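Side-chain contacts in LPXTG-motif cell wall anchor domain protein (Mobiluncus mulieris, PDB 5U5O), which probably serves as a giant cell-wall-anchored bacterial adhesin, whose Ig-like domains, two of them in this fragment, contain intramolecular cross-links: residues A[27-32]-A[120-125]; A[33-38]-A[68-73]; A[45-50]-A[138-143]; A[61-66]-A[106-111]. All blocks are in the same frame, centred on the assembly; numbering follows the deposited sequence. Where two conformers were deposited one is given.

Contact 1: residues A[27-32]-A[120-125]; sequences FTIKDT and LVVYEQ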
loop_
_atom_site.group_PDB
_atom_site.type_symbol
_atom_site.label_atom_id
_atom_site.label_comp_id
_atom_site.label_asym_id
_atom_site.label_seq_id
_atom_site.Cartn_x
_atom_site.Cartn_y
_atom_site.Cartn_z
ATOM N N PHE A 27 -10.720 1.540 7.668
ATOM C CA PHE A 27 -11.260 0.633 6.679
ATOM C C PHE A 27 -11.887 -0.545 7.386
ATOM O O PHE A 27 -11.406 -0.965 8.433
ATOM C CB PHE A 27 -10.164 0.113 5.768
ATOM C CG PHE A 27 -9.576 1.180 4.913
ATOM C CD1 PHE A 27 -10.155 1.507 3.689
ATOM C CD2 PHE A 27 -8.462 1.863 5.333
ATOM C CE1 PHE A 27 -9.620 2.501 2.893
ATOM C CE2 PHE A 27 -7.919 2.867 4.546
ATOM C CZ PHE A 27 -8.500 3.181 3.321
ATOM N N THR A 28 -12.973 -1.040 6.813
ATOM C CA THR A 28 -13.681 -2.165 7.385
ATOM C C THR A 28 -13.500 -3.373 6.489
ATOM O O THR A 28 -13.896 -3.362 5.317
ATOM C CB THR A 28 -15.174 -1.880 7.545
ATOM O OG1 THR A 28 -15.341 -0.796 8.463
ATOM C CG2 THR A 28 -15.904 -3.108 8.100
ATOM N N ILE A 29 -12.870 -4.401 7.054
ATOM C CA ILE A 29 -12.757 -5.710 6.417
ATOM C C ILE A 29 -14.022 -6.503 6.792
ATOM O O ILE A 29 -14.294 -6.725 7.983
ATOM C CB ILE A 29 -11.456 -6.418 6.829
ATOM C CG1 ILE A 29 -10.220 -5.784 6.175
ATOM C CG2 ILE A 29 -11.491 -7.883 6.399
ATOM C CD1 ILE A 29 -9.914 -4.347 6.553
ATOM N N LYS A 30 -14.825 -6.841 5.785
ATOM C CA LYS A 30 -15.911 -7.804 5.951
ATOM C C LYS A 30 -15.308 -9.216 5.994
ATOM O O LYS A 30 -14.702 -9.687 5.029
ATOM C CB LYS A 30 -16.896 -7.710 4.805
ATOM C CG LYS A 30 -18.151 -8.544 5.017
ATOM C CD LYS A 30 -18.933 -8.588 3.731
ATOM C CE LYS A 30 -20.273 -9.255 3.905
ATOM N NZ LYS A 30 -21.103 -9.085 2.682
ATOM N N ASP A 31 -15.513 -9.869 7.132
ATOM C CA ASP A 31 -15.017 -11.230 7.376
ATOM C C ASP A 31 -16.228 -12.164 7.302
ATOM O O ASP A 31 -16.996 -12.255 8.240
ATOM C CB ASP A 31 -14.361 -11.206 8.733
ATOM C CG ASP A 31 -13.953 -12.581 9.241
ATOM O OD1 ASP A 31 -13.924 -13.604 8.473
ATOM O OD2 ASP A 31 -13.606 -12.552 10.439
ATOM N N THR A 32 -16.441 -12.715 6.113
ATOM C CA THR A 32 -17.540 -13.656 5.902
ATOM C C THR A 32 -17.083 -15.025 6.401
ATOM O O THR A 32 -16.132 -15.589 5.879
ATOM C CB THR A 32 -17.980 -13.708 4.438
ATOM O OG1 THR A 32 -18.429 -12.409 4.052
ATOM C CG2 THR A 32 -19.125 -14.651 4.218
ATOM N N LEU A 120 -2.411 -8.083 4.081
ATOM C CA LEU A 120 -3.174 -8.410 5.290
ATOM C C LEU A 120 -3.833 -9.782 5.203
ATOM O O LEU A 120 -4.134 -10.266 4.121
ATOM C CB LEU A 120 -4.264 -7.364 5.518
ATOM C CG LEU A 120 -3.810 -5.906 5.493
ATOM C CD1 LEU A 120 -4.990 -4.963 5.691
ATOM C CD2 LEU A 120 -2.766 -5.629 6.562
ATOM N N VAL A 121 -4.154 -10.335 6.361
ATOM C CA VAL A 121 -4.831 -11.628 6.401
ATOM C C VAL A 121 -5.691 -11.723 7.657
ATOM O O VAL A 121 -5.301 -11.253 8.720
ATOM C CB VAL A 121 -3.812 -12.797 6.266
ATOM C CG1 VAL A 121 -2.864 -12.819 7.461
ATOM C CG2 VAL A 121 -4.516 -14.138 6.058
ATOM N N VAL A 122 -6.847 -12.369 7.499
ATOM C CA VAL A 122 -7.801 -12.638 8.574
ATOM C C VAL A 122 -7.583 -14.073 9.091
ATOM O O VAL A 122 -7.413 -15.016 8.293
ATOM C CB VAL A 122 -9.230 -12.540 8.050
ATOM C CG1 VAL A 122 -10.249 -13.029 9.072
ATOM C CG2 VAL A 122 -9.508 -11.096 7.672
ATOM N N TYR A 123 -7.509 -14.206 10.410
ATOM C CA TYR A 123 -7.491 -15.493 11.130
ATOM C C TYR A 123 -8.841 -15.621 11.815
ATOM O O TYR A 123 -9.458 -14.615 12.191
ATOM C CB TYR A 123 -6.381 -15.441 12.169
ATOM C CG TYR A 123 -4.982 -15.791 11.659
ATOM C CD1 TYR A 123 -4.615 -15.656 10.313
ATOM C CD2 TYR A 123 -4.027 -16.297 12.547
ATOM C CE1 TYR A 123 -3.340 -16.004 9.874
ATOM C CE2 TYR A 123 -2.754 -16.639 12.115
ATOM C CZ TYR A 123 -2.418 -16.492 10.783
ATOM O OH TYR A 123 -1.150 -16.839 10.377
ATOM N N GLU A 124 -9.309 -16.869 11.993
ATOM C CA GLU A 124 -10.620 -17.125 12.611
ATOM C C GLU A 124 -10.545 -18.368 13.487
ATOM O O GLU A 124 -9.816 -19.337 13.165
ATOM C CB GLU A 124 -11.706 -17.350 11.554
ATOM C CG GLU A 124 -13.136 -17.221 12.071
ATOM C CD GLU A 124 -13.590 -15.768 12.200
ATOM O OE1 GLU A 124 -12.925 -14.859 11.649
ATOM O OE2 GLU A 124 -14.595 -15.542 12.894
ATOM N N GLN A 125 -11.259 -18.341 14.601
ATOM C CA GLN A 125 -11.405 -19.538 15.439
ATOM C C GLN A 125 -12.865 -19.768 15.763
ATOM O O GLN A 125 -13.673 -18.809 15.904
ATOM C CB GLN A 125 -10.582 -19.434 16.722
ATOM C CG GLN A 125 -9.115 -19.071 16.505
ATOM C CD GLN A 125 -8.915 -17.560 16.303
ATOM O OE1 GLN A 125 -9.499 -16.760 17.023
ATOM N NE2 GLN A 125 -8.118 -17.178 15.304
#

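Contact 2: residues A[33-38]-A[68-73]; sequences VRLYNV and TTVKVT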
loop_
_atom_site.group_PDB
_atom_site.type_symbol
_atom_site.label_atom_id
_atom_site.label_comp_id
_atom_site.label_asym_id
_atom_site.label_seq_id
_atom_site.Cartn_x
_atom_site.Cartn_y
_atom_site.Cartn_z
ATOM N N VAL A 33 -17.757 -15.492 7.440
ATOM C CA VAL A 33 -17.378 -16.729 8.146
ATOM C C VAL A 33 -18.223 -17.909 7.677
ATOM O O VAL A 33 -19.429 -17.836 7.595
ATOM C CB VAL A 33 -17.527 -16.513 9.655
ATOM C CG1 VAL A 33 -17.073 -17.771 10.396
ATOM C CG2 VAL A 33 -16.738 -15.269 10.112
ATOM N N ARG A 34 -17.517 -18.981 7.317
ATOM C CA ARG A 34 -18.127 -20.212 6.794
ATOM C C ARG A 34 -17.912 -21.327 7.831
ATOM O O ARG A 34 -16.773 -21.657 8.150
ATOM C CB ARG A 34 -17.477 -20.562 5.460
ATOM C CG ARG A 34 -17.416 -19.428 4.443
ATOM C CD ARG A 34 -18.680 -19.348 3.620
ATOM N NE ARG A 34 -18.765 -20.429 2.616
ATOM C CZ ARG A 34 -19.742 -20.562 1.721
ATOM N NH1 ARG A 34 -20.719 -19.659 1.670
ATOM N NH2 ARG A 34 -19.759 -21.573 0.848
ATOM N N LEU A 35 -19.024 -21.806 8.373
ATOM C CA LEU A 35 -18.986 -22.856 9.388
ATOM C C LEU A 35 -19.339 -24.187 8.750
ATOM O O LEU A 35 -20.362 -24.324 8.101
ATOM C CB LEU A 35 -19.958 -22.571 10.500
ATOM C CG LEU A 35 -19.788 -21.213 11.195
ATOM C CD1 LEU A 35 -20.849 -21.009 12.268
ATOM C CD2 LEU A 35 -18.405 -21.014 11.792
ATOM N N TYR A 36 -18.461 -25.190 8.946
ATOM C CA TYR A 36 -18.536 -26.497 8.240
ATOM C C TYR A 36 -18.958 -27.606 9.189
ATOM O O TYR A 36 -18.327 -27.760 10.223
ATOM C CB TYR A 36 -17.188 -26.849 7.622
ATOM C CG TYR A 36 -16.609 -25.759 6.766
ATOM C CD1 TYR A 36 -17.345 -25.215 5.724
ATOM C CD2 TYR A 36 -15.341 -25.296 6.989
ATOM C CE1 TYR A 36 -16.826 -24.219 4.925
ATOM C CE2 TYR A 36 -14.806 -24.262 6.207
ATOM C CZ TYR A 36 -15.562 -23.765 5.166
ATOM O OH TYR A 36 -15.048 -22.734 4.379
ATOM N N ASN A 37 -20.083 -28.230 8.870
ATOM C CA ASN A 37 -20.509 -29.450 9.617
ATOM C C ASN A 37 -20.704 -29.160 11.098
ATOM O O ASN A 37 -20.401 -30.000 11.958
ATOM C CB ASN A 37 -19.567 -30.644 9.357
ATOM C CG ASN A 37 -19.705 -31.148 7.961
ATOM O OD1 ASN A 37 -20.734 -30.982 7.314
ATOM N ND2 ASN A 37 -18.696 -31.889 7.511
ATOM N N VAL A 38 -21.289 -27.991 11.387
ATOM C CA VAL A 38 -21.701 -27.609 12.712
ATOM C C VAL A 38 -23.127 -28.073 12.932
ATOM O O VAL A 38 -23.828 -28.449 11.991
ATOM C CB VAL A 38 -21.580 -26.073 12.929
ATOM C CG1 VAL A 38 -20.128 -25.700 13.136
ATOM C CG2 VAL A 38 -22.195 -25.250 11.790
ATOM N N THR A 68 -17.966 -12.936 18.741
ATOM C CA THR A 68 -19.415 -12.976 18.960
ATOM C C THR A 68 -19.872 -14.419 19.125
ATOM O O THR A 68 -19.077 -15.344 18.942
ATOM C CB THR A 68 -20.190 -12.304 17.796
ATOM O OG1 THR A 68 -21.587 -12.197 18.121
ATOM C CG2 THR A 68 -20.029 -13.054 16.470
ATOM N N THR A 69 -21.141 -14.607 19.474
ATOM C CA THR A 69 -21.754 -15.922 19.513
ATOM C C THR A 69 -22.725 -16.062 18.355
ATOM O O THR A 69 -23.299 -15.061 17.891
ATOM C CB THR A 69 -22.459 -16.205 20.842
ATOM O OG1 THR A 69 -23.308 -15.117 21.172
ATOM C CG2 THR A 69 -21.443 -16.423 21.948
ATOM N N VAL A 70 -22.885 -17.304 17.887
ATOM C CA VAL A 70 -23.739 -17.645 16.748
ATOM C C VAL A 70 -24.535 -18.902 17.075
ATOM O O VAL A 70 -23.946 -19.939 17.382
ATOM C CB VAL A 70 -22.909 -17.959 15.493
ATOM C CG1 VAL A 70 -23.810 -18.436 14.362
ATOM C CG2 VAL A 70 -22.091 -16.756 15.053
ATOM N N LYS A 71 -25.855 -18.822 17.005
ATOM C CA LYS A 71 -26.716 -19.986 17.155
ATOM C C LYS A 71 -27.035 -20.456 15.757
ATOM O O LYS A 71 -27.700 -19.793 14.982
ATOM C CB LYS A 71 -27.975 -19.673 17.947
ATOM C CG LYS A 71 -28.734 -20.957 18.284
ATOM C CD LYS A 71 -29.895 -20.707 19.227
ATOM C CE LYS A 71 -30.547 -22.019 19.615
ATOM N NZ LYS A 71 -31.634 -21.790 20.593
ATOM N N VAL A 72 -26.522 -21.641 15.417
ATOM C CA VAL A 72 -26.606 -22.093 14.046
ATOM C C VAL A 72 -28.024 -22.508 13.705
ATOM O O VAL A 72 -28.681 -23.212 14.501
ATOM C CB VAL A 72 -25.620 -23.251 13.827
ATOM C CG1 VAL A 72 -25.782 -23.865 12.441
ATOM C CG2 VAL A 72 -24.208 -22.720 14.025
ATOM N N THR A 73 -28.504 -22.083 12.540
ATOM C CA THR A 73 -29.849 -22.410 12.082
ATOM C C THR A 73 -29.868 -22.648 10.567
ATOM O O THR A 73 -28.980 -22.196 9.846
ATOM C CB THR A 73 -30.843 -21.307 12.501
ATOM O OG1 THR A 73 -32.178 -21.766 12.274
ATOM C CG2 THR A 73 -30.586 -20.017 11.731
#

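Contact 3: residues A[45-50]-A[138-143]; sequences AIAGQL and TEVTPK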
loop_
_atom_site.group_PDB
_atom_site.type_symbol
_atom_site.label_atom_id
_atom_site.label_comp_id
_atom_site.label_asym_id
_atom_site.label_seq_id
_atom_site.Cartn_x
_atom_site.Cartn_y
_atom_site.Cartn_z
ATOM N N ALA A 45 -19.071 -19.817 19.686
ATOM C CA ALA A 45 -18.415 -18.505 19.649
ATOM C C ALA A 45 -17.434 -18.517 18.496
ATOM O O ALA A 45 -16.733 -19.500 18.241
ATOM C CB ALA A 45 -17.693 -18.192 20.951
ATOM N N ILE A 46 -17.380 -17.388 17.795
ATOM C CA ILE A 46 -16.412 -17.154 16.738
ATOM C C ILE A 46 -15.565 -15.933 17.038
ATOM O O ILE A 46 -16.075 -14.939 17.609
ATOM C CB ILE A 46 -17.063 -17.075 15.332
ATOM C CG1 ILE A 46 -18.212 -16.063 15.281
ATOM C CG2 ILE A 46 -17.497 -18.487 14.914
ATOM C CD1 ILE A 46 -18.693 -15.813 13.871
ATOM N N ALA A 47 -14.305 -15.965 16.641
ATOM C CA ALA A 47 -13.416 -14.791 16.778
ATOM C C ALA A 47 -12.622 -14.647 15.529
ATOM O O ALA A 47 -12.166 -15.647 14.931
ATOM C CB ALA A 47 -12.482 -14.974 17.956
ATOM N N GLY A 48 -12.420 -13.398 15.138
ATOM C CA GLY A 48 -11.577 -13.050 14.016
ATOM C C GLY A 48 -10.533 -12.017 14.419
ATOM O O GLY A 48 -10.780 -11.176 15.305
ATOM N N GLN A 49 -9.386 -12.066 13.749
ATOM C CA GLN A 49 -8.322 -11.074 13.903
ATOM C C GLN A 49 -7.747 -10.745 12.552
ATOM O O GLN A 49 -7.627 -11.604 11.689
ATOM C CB GLN A 49 -7.190 -11.547 14.820
ATOM C CG GLN A 49 -7.634 -12.110 16.150
ATOM C CD GLN A 49 -8.078 -13.566 16.065
ATOM O OE1 GLN A 49 -7.476 -14.386 15.350
ATOM N NE2 GLN A 49 -9.138 -13.899 16.793
ATOM N N LEU A 50 -7.360 -9.478 12.403
ATOM C CA LEU A 50 -6.699 -8.977 11.210
ATOM C C LEU A 50 -5.234 -8.706 11.516
ATOM O O LEU A 50 -4.919 -8.023 12.498
ATOM C CB LEU A 50 -7.366 -7.660 10.772
ATOM C CG LEU A 50 -6.876 -7.095 9.449
ATOM C CD1 LEU A 50 -7.270 -7.962 8.272
ATOM C CD2 LEU A 50 -7.435 -5.684 9.284
ATOM N N THR A 138 -14.239 -8.433 21.396
ATOM C CA THR A 138 -12.919 -8.615 20.790
ATOM C C THR A 138 -12.306 -10.010 20.933
ATOM O O THR A 138 -11.580 -10.422 20.043
ATOM C CB THR A 138 -11.901 -7.576 21.326
ATOM O OG1 THR A 138 -11.819 -7.670 22.754
ATOM C CG2 THR A 138 -12.289 -6.141 20.923
ATOM N N GLU A 139 -12.556 -10.708 22.047
ATOM C CA GLU A 139 -11.866 -11.965 22.353
ATOM C C GLU A 139 -12.800 -12.956 23.015
ATOM O O GLU A 139 -13.780 -12.568 23.655
ATOM C CB GLU A 139 -10.698 -11.718 23.306
ATOM C CG GLU A 139 -9.632 -10.768 22.796
ATOM C CD GLU A 139 -8.458 -10.659 23.749
ATOM O OE1 GLU A 139 -8.688 -10.551 24.974
ATOM O OE2 GLU A 139 -7.305 -10.679 23.274
ATOM N N VAL A 140 -12.477 -14.233 22.835
ATOM C CA VAL A 140 -13.072 -15.325 23.588
ATOM C C VAL A 140 -12.094 -15.684 24.707
ATOM O O VAL A 140 -10.904 -15.897 24.452
ATOM C CB VAL A 140 -13.306 -16.551 22.677
ATOM C CG1 VAL A 140 -13.863 -17.737 23.466
ATOM C CG2 VAL A 140 -14.241 -16.204 21.517
ATOM N N THR A 141 -12.600 -15.755 25.937
ATOM C CA THR A 141 -11.812 -16.197 27.088
ATOM C C THR A 141 -12.019 -17.705 27.242
ATOM O O THR A 141 -13.160 -18.147 27.380
ATOM C CB THR A 141 -12.269 -15.496 28.383
ATOM O OG1 THR A 141 -12.259 -14.082 28.178
ATOM C CG2 THR A 141 -11.349 -15.837 29.560
ATOM N N PRO A 142 -10.926 -18.498 27.221
ATOM C CA PRO A 142 -11.099 -19.937 27.436
ATOM C C PRO A 142 -11.395 -20.305 28.888
ATOM O O PRO A 142 -11.276 -19.469 29.792
ATOM C CB PRO A 142 -9.747 -20.521 27.015
ATOM C CG PRO A 142 -8.773 -19.415 27.202
ATOM C CD PRO A 142 -9.525 -18.149 26.922
ATOM N N LYS A 143 -11.792 -21.557 29.088
ATOM C CA LYS A 143 -11.886 -22.148 30.418
ATOM C C LYS A 143 -10.555 -22.821 30.681
ATOM O O LYS A 143 -10.327 -23.945 30.228
ATOM C CB LYS A 143 -13.012 -23.166 30.484
ATOM C CG LYS A 143 -14.381 -22.557 30.286
ATOM C CD LYS A 143 -15.466 -23.523 30.701
ATOM C CE LYS A 143 -16.829 -22.879 30.577
ATOM N NZ LYS A 143 -17.904 -23.870 30.828
HETATM O O HOH W 1 -9.964 -12.533 19.247
#

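Contact 4: residues A[61-66]-A[106-111]; sequences SALAKA and EDLTKN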
loop_
_atom_site.group_PDB
_atom_site.type_symbol
_atom_site.label_atom_id
_atom_site.label_comp_id
_atom_site.label_asym_id
_atom_site.label_seq_id
_atom_site.Cartn_x
_atom_site.Cartn_y
_atom_site.Cartn_z
ATOM N N SER A 61 0.257 -8.220 17.901
ATOM C CA SER A 61 0.361 -7.576 16.578
ATOM C C SER A 61 -0.969 -7.398 15.822
ATOM O O SER A 61 -0.973 -6.853 14.714
ATOM C CB SER A 61 1.356 -8.329 15.688
ATOM O OG SER A 61 2.659 -8.290 16.243
ATOM N N ALA A 62 -2.089 -7.816 16.412
ATOM C CA ALA A 62 -3.393 -7.722 15.746
ATOM C C ALA A 62 -3.792 -6.270 15.494
ATOM O O ALA A 62 -3.711 -5.442 16.393
ATOM C CB ALA A 62 -4.467 -8.417 16.566
ATOM N N LEU A 63 -4.207 -5.992 14.261
ATOM C CA LEU A 63 -4.678 -4.672 13.852
ATOM C C LEU A 63 -6.137 -4.460 14.230
ATOM O O LEU A 63 -6.568 -3.330 14.433
ATOM C CB LEU A 63 -4.525 -4.509 12.339
ATOM C CG LEU A 63 -3.096 -4.544 11.796
ATOM C CD1 LEU A 63 -3.077 -4.776 10.294
ATOM C CD2 LEU A 63 -2.378 -3.252 12.147
ATOM N N ALA A 64 -6.901 -5.549 14.267
ATOM C CA ALA A 64 -8.307 -5.506 14.636
ATOM C C ALA A 64 -8.680 -6.892 15.136
ATOM O O ALA A 64 -8.071 -7.897 14.739
ATOM C CB ALA A 64 -9.158 -5.186 13.436
ATOM N N LYS A 65 -9.690 -6.922 15.999
ATOM C CA LYS A 65 -10.230 -8.158 16.566
ATOM C C LYS A 65 -11.735 -8.046 16.685
ATOM O O LYS A 65 -12.252 -6.963 16.950
ATOM C CB LYS A 65 -9.670 -8.397 17.963
ATOM C CG LYS A 65 -8.182 -8.639 18.064
ATOM C CD LYS A 65 -7.817 -8.818 19.529
ATOM C CE LYS A 65 -6.341 -9.094 19.719
ATOM N NZ LYS A 65 -6.056 -9.494 21.124
ATOM N N ALA A 66 -12.452 -9.145 16.515
ATOM C CA ALA A 66 -13.894 -9.204 16.748
ATOM C C ALA A 66 -14.265 -10.570 17.273
ATOM O O ALA A 66 -13.670 -11.580 16.870
ATOM C CB ALA A 66 -14.667 -8.971 15.467
ATOM N N GLU A 106 -4.062 4.944 10.007
ATOM C CA GLU A 106 -2.752 5.253 10.605
ATOM C C GLU A 106 -2.033 4.051 11.235
ATOM O O GLU A 106 -0.812 4.062 11.349
ATOM C CB GLU A 106 -2.851 6.409 11.613
ATOM C CG GLU A 106 -3.635 6.124 12.890
ATOM C CD GLU A 106 -3.441 7.172 13.976
ATOM O OE1 GLU A 106 -2.691 8.159 13.774
ATOM O OE2 GLU A 106 -4.049 6.997 15.050
ATOM N N ASP A 107 -2.779 3.020 11.642
ATOM C CA ASP A 107 -2.164 1.762 12.097
ATOM C C ASP A 107 -1.554 0.946 10.957
ATOM O O ASP A 107 -0.751 0.045 11.208
ATOM C CB ASP A 107 -3.175 0.905 12.869
ATOM C CG ASP A 107 -3.546 1.503 14.213
ATOM O OD1 ASP A 107 -2.937 2.515 14.625
ATOM O OD2 ASP A 107 -4.446 0.951 14.866
ATOM N N LEU A 108 -1.950 1.241 9.721
ATOM C CA LEU A 108 -1.324 0.664 8.530
ATOM C C LEU A 108 -0.156 1.506 8.023
ATOM O O LEU A 108 0.921 0.986 7.736
ATOM C CB LEU A 108 -2.368 0.479 7.421
ATOM C CG LEU A 108 -3.501 -0.504 7.749
ATOM C CD1 LEU A 108 -4.588 -0.432 6.689
ATOM C CD2 LEU A 108 -2.968 -1.921 7.883
ATOM N N THR A 109 -0.369 2.810 7.902
ATOM C CA THR A 109 0.654 3.693 7.349
ATOM C C THR A 109 1.737 4.093 8.355
ATOM O O THR A 109 2.822 4.523 7.949
ATOM C CB THR A 109 0.034 5.000 6.830
ATOM O OG1 THR A 109 -0.531 5.737 7.924
ATOM C CG2 THR A 109 -1.030 4.733 5.765
ATOM N N LYS A 110 1.414 4.033 9.648
ATOM C CA LYS A 110 2.258 4.581 10.722
ATOM C C LYS A 110 2.530 6.082 10.535
ATOM O O LYS A 110 3.526 6.600 11.045
ATOM C CB LYS A 110 3.582 3.805 10.844
ATOM C CG LYS A 110 3.454 2.290 10.785
ATOM C CD LYS A 110 2.577 1.750 11.899
ATOM C CE LYS A 110 2.469 0.235 11.834
ATOM N NZ LYS A 110 1.714 -0.307 12.998
ATOM N N ASN A 111 1.635 6.778 9.821
ATOM C CA ASN A 111 1.858 8.169 9.392
ATOM C C ASN A 111 3.194 8.427 8.667
ATOM O O ASN A 111 3.777 9.517 8.786
ATOM C CB ASN A 111 1.674 9.122 10.580
ATOM C CG ASN A 111 0.302 8.998 11.210
ATOM O OD1 ASN A 111 0.171 8.735 12.408
ATOM N ND2 ASN A 111 -0.736 9.187 10.402
HETATM O O HOH W 2 -6.452 -0.620 13.881
#

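Contact 1: residues A[27-32]-A[120-125]
Asp31 and Glu124 both have their CG opposite the backbone N, but the two chains then differ. Asp31 (chi1 172°) reaches straight across with its short carboxylate, whereas Glu124 bends at chi2 (80°) and brings its longer chain back to meet it. The two acids come from opposite directions, and Asp31 OD2 ends 2.7 Å from Glu124 OE1. Their carboxylate planes are turned 70° apart, so the groups meet nearly crosswise instead of lying side by side.

Next to the acids, Val122 serves both kinds of neighbour. Its CG1 lies against the Asp31 carboxylate, 3.7 Å from OD2, and its CG2 meets Ile29 CG2 at 4.0 Å as the two branched side chains slide past each other. Strands 26-36 and 118-127 belong to the two facing sheets of an Ig-like sandwich, and the axes of the short segments come within 9.3 Å of each other. Beta-branched Ile29 and Val122 suit such an interior: both favour extended backbone and pack compact methyl groups between the two sheets.

Both acids are buried, and both touch Thr7 of strand 4-10, while Val122 packs on Gln160. In T-Q domains a threonine and a glutamine are joined by an ester bond, so the acid pair is consistent with a place beside that cross-link.

Contact 2: residues A[33-38]-A[68-73]
Leu35 is the first residue of segment 33-38 to meet segment 68-73, and it does so with one tip, CD1. That methyl lies 4.2 Å from Val72 CG2, the two side chains meeting at a slant. A longer approach of CD1 to Val70 CG1 rests on one of two deposited conformers and is less certain. Leucine suits this place because its extra carbon carries the branch into the middle of the gap, where the shorter valines opposite can receive it.

Strand 26-36 ends at Tyr36, whose ring, like Arg34, faces the other side of its sheet. There Arg34 makes salt bridges with Glu84 and Glu96, and Tyr36 OH bonds to Glu84. In this strand of the beta-sandwich the alternation puts Arg34 and Tyr36 on one side, Val33 and Leu35 on the core side. Asn37 makes the turn with left-handed backbone angles (phi 60°), a conformation asparagine tolerates well, and it breaks the alternation so that Val38 follows Leu35 back into the core.

In Val38, chi1 of -76° puts CG1 opposite the carbonyl carbon, leaving CG2 between N and that carbon and aimed at the fork of Val72. CG2 is 3.9 Å from Val72 CG1 and equally far from Val72 CG2, with the two side chains crossing at about a right angle. Tyr95 of strand 94-104 packs against both valines.

Contact 3: residues A[45-50]-A[138-143]
Val140 points its side chain at strand 43-52 and sets a single methyl, CG2, between two alanines. CG2 is 4.0 Å from Ala45 CB and 4.2 Å from Ala47 CB, so it straddles two residues that project from the same face of the strand. With CG1 opposite the backbone N (chi1 177°), CG2 takes the position beside that N and does the touching alone. Alanine suits both strand positions: a lone CB keeps the surface low enough for the crossing chain to approach, the axes of the short segments passing 8.8 Å apart at 116°.

The polar end of the contact is joined through water. Gln49 NE2 donates to a water at 2.9 Å, and the same water donates to Thr138 O at 2.8 Å. A long amide suits this place, because its OE1 can at the same time accept from Gln125 NE2 on the adjoining strand.

Val140 begins the second arm of a small hairpin, strands 132-135 and 140-142, that lies over the outer face of the larger sheet. Tyr132 and Val135 of that hairpin and Trp127 of strand 118-127 pack against the valine, while Ile46, between the two alanines, faces the sandwich core and packs on Thr97 and Met99 of strand 94-104.

Contact 4: residues A[61-66]-A[106-111]
Leu63 leans its CB toward the helix end at Asp107 and Leu108, but the contact is made further out. With CG opposite the carbonyl carbon (chi1 -64°), the chain extends to a fork whose two prongs meet different things. CD1 touches Leu108 CD2 at 3.7 Å, the two leucines crossing at about a right angle. CD2 lies on the backbone of the next residue back, 3.8 Å from Asp107 O, and also borders Asp107 CB at 4.3 Å. A leucine suits the spot because its branch comes late enough to span both neighbours.

This is the end of the Ig-like sandwich where the chain passes from strand 94-104 into the short helix 105-109. Leu63 and Leu108 join the apolar cluster with Val103 and Leu120 at that end of the sandwich.

Polar groups lie beside the leucines. A water donates to Leu63 O at 2.8 Å and to Asp107 OD2 at 2.7 Å, tying the loop to the helix. Lys110 folds back and gives its NZ to Asp107 O at 3.1 Å, tilted 30° from the carbonyl plane. At the helix end Lys110 leaves helical angles with positive phi, and Thr109 OG1 accepts from Asn111 N at 3.1 Å (N-H...O angle 146°), an ST turn suited to threonine's short hydroxyl arm.

In the fold
All four contacts lie in the T-Q domain; the disulfide Cys200-Cys228 belongs to the second domain. Contacts 1 and 2 share strand 26-36, their centres about 16 Å apart, and Val33 CG2 rests 3.5 Å from Glu124 OE2. Contact 3 has its centre about 13 Å from that of contact 1, its strand paired with 118-127 through Gln125 N to Ala47 O, 2.9 Å. Contact 4, centre about 12 Å from that of contact 1, meets it where Leu120 CD2 lies 3.8 Å from Leu63 CD1. A salt bridge, Lys65 NZ to Glu139 OE2, 2.8 Å, joins it to contact 3. Contact 1 touches Thr7 and Gln160, the probable ester-bond pair; the centres of contacts 2 and 4 are about 27 Å apart.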